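Local coordinates for unknown protein (Leishmania major, PDB 1R75) that is of unknown function but folds into a small, helix-free beta domain of the DUF1935 family, with two antiparallel sheets, at residues T34-M37 with F38-L42. Sequence-based numbering, arbitrary orientation.
Sequences TYPM and FSNIL
The pyrrolidine ring of P36 and the side chain of N40 lie alongside each other with their ends directed alike, and meet through the amide oxygen: N40 OD1 approaches P36 CB at 3.5 Å and, farther off, CG. Turning N40 CG beside its own backbone N (chi1 -42°) brings the amide back to the ring, although its CB starts away from P36. Next to this pair the loop is closed by one weak, bent hydrogen bond, from M37 N to L42 O (2.8 Å, 127° at the hydrogen). L42 O also lies 3.3 Å from M37 CB; the end of the M37 side chain leads away from the loop, and the side chain touches R44 and F55. This is the connection of an antiparallel beta hairpin, joining edge strand 33-36 to strand 42-47. Within it the I41 N to F38 O bond (3.1 Å) closes a beta turn over F38-I41, with S39 and N40 both left-handed, near type I'/III'. A trans chi1 (179°) swings the F38 ring off 34-37, toward L128 and A130 of the other sheet; L42, which is buried, also reaches L128.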
loop_
_atom_site.group_PDB
_atom_site.type_symbol
_atom_site.label_atom_id
_atom_site.label_comp_id
_atom_site.label_asym_id
_atom_site.label_seq_id
_atom_site.Cartn_x
_atom_site.Cartn_y
_atom_site.Cartn_z
ATOM N N THR A 34 -4.401 -5.567 -10.408
ATOM C CA THR A 34 -4.767 -4.478 -9.534
ATOM C C THR A 34 -5.999 -4.917 -8.737
ATOM O O THR A 34 -6.928 -5.490 -9.309
ATOM C CB THR A 34 -5.029 -3.244 -10.392
ATOM O OG1 THR A 34 -3.793 -2.848 -11.043
ATOM C CG2 THR A 34 -5.399 -2.031 -9.540
ATOM N N TYR A 35 -5.979 -4.730 -7.425
ATOM C CA TYR A 35 -7.073 -5.150 -6.535
ATOM C C TYR A 35 -7.536 -3.950 -5.733
ATOM O O TYR A 35 -6.701 -3.345 -5.016
ATOM C CB TYR A 35 -6.561 -6.211 -5.572
ATOM C CG TYR A 35 -5.958 -7.455 -6.209
ATOM C CD1 TYR A 35 -6.710 -8.626 -6.384
ATOM C CD2 TYR A 35 -4.655 -7.484 -6.600
ATOM C CE1 TYR A 35 -6.126 -9.797 -6.931
ATOM C CE2 TYR A 35 -4.078 -8.623 -7.141
ATOM C CZ TYR A 35 -4.808 -9.774 -7.301
ATOM O OH TYR A 35 -4.165 -10.851 -7.873
ATOM N N PRO A 36 -8.800 -3.522 -5.865
ATOM C CA PRO A 36 -9.279 -2.398 -5.056
ATOM C C PRO A 36 -9.440 -2.816 -3.606
ATOM O O PRO A 36 -9.655 -4.018 -3.300
ATOM C CB PRO A 36 -10.636 -2.025 -5.725
ATOM C CG PRO A 36 -11.108 -3.280 -6.331
ATOM C CD PRO A 36 -9.863 -4.046 -6.760
ATOM N N MET A 37 -9.287 -1.863 -2.692
ATOM C CA MET A 37 -9.265 -2.203 -1.254
ATOM C C MET A 37 -9.991 -1.378 -0.173
ATOM O O MET A 37 -10.342 -1.940 0.925
ATOM C CB MET A 37 -7.854 -2.262 -0.812
ATOM C CG MET A 37 -7.197 -3.470 -1.262
ATOM S SD MET A 37 -5.650 -3.372 -0.517
ATOM C CE MET A 37 -5.588 -4.682 0.444
ATOM N N PHE A 38 -10.183 -0.103 -0.367
ATOM C CA PHE A 38 -10.608 0.741 0.793
ATOM C C PHE A 38 -11.737 1.656 0.272
ATOM O O PHE A 38 -11.596 2.858 0.031
ATOM C CB PHE A 38 -9.337 1.466 1.330
ATOM C CG PHE A 38 -9.556 2.413 2.510
ATOM C CD1 PHE A 38 -9.726 1.926 3.801
ATOM C CD2 PHE A 38 -9.535 3.777 2.326
ATOM C CE1 PHE A 38 -9.865 2.790 4.913
ATOM C CE2 PHE A 38 -9.736 4.644 3.410
ATOM C CZ PHE A 38 -9.873 4.136 4.716
ATOM N N SER A 39 -12.872 1.018 0.021
ATOM C CA SER A 39 -13.996 1.622 -0.678
ATOM C C SER A 39 -13.480 2.119 -1.999
ATOM O O SER A 39 -13.768 3.254 -2.388
ATOM C CB SER A 39 -14.618 2.775 0.134
ATOM O OG SER A 39 -16.035 2.781 0.035
ATOM N N ASN A 40 -12.699 1.296 -2.694
ATOM C CA ASN A 40 -12.139 1.757 -3.973
ATOM C C ASN A 40 -11.389 3.103 -3.966
ATOM O O ASN A 40 -11.467 3.887 -4.925
ATOM C CB ASN A 40 -13.262 1.821 -4.994
ATOM C CG ASN A 40 -14.150 0.645 -4.892
ATOM O OD1 ASN A 40 -13.706 -0.487 -5.105
ATOM N ND2 ASN A 40 -15.400 0.873 -4.447
ATOM N N ILE A 41 -10.703 3.416 -2.872
ATOM C CA ILE A 41 -9.798 4.539 -2.872
ATOM C C ILE A 41 -8.356 4.010 -3.022
ATOM O O ILE A 41 -7.516 4.658 -3.636
ATOM C CB ILE A 41 -9.905 5.338 -1.562
ATOM C CG1 ILE A 41 -11.325 5.973 -1.396
ATOM C CG2 ILE A 41 -8.917 6.460 -1.571
ATOM C CD1 ILE A 41 -11.850 6.064 0.014
ATOM N N LEU A 42 -8.064 2.899 -2.353
ATOM C CA LEU A 42 -6.722 2.321 -2.350
ATOM C C LEU A 42 -6.671 1.115 -3.207
ATOM O O LEU A 42 -7.467 0.174 -3.047
ATOM C CB LEU A 42 -6.275 1.965 -0.908
ATOM C CG LEU A 42 -4.785 1.645 -0.747
ATOM C CD1 LEU A 42 -3.898 2.774 -0.983
ATOM C CD2 LEU A 42 -4.476 0.973 0.608
#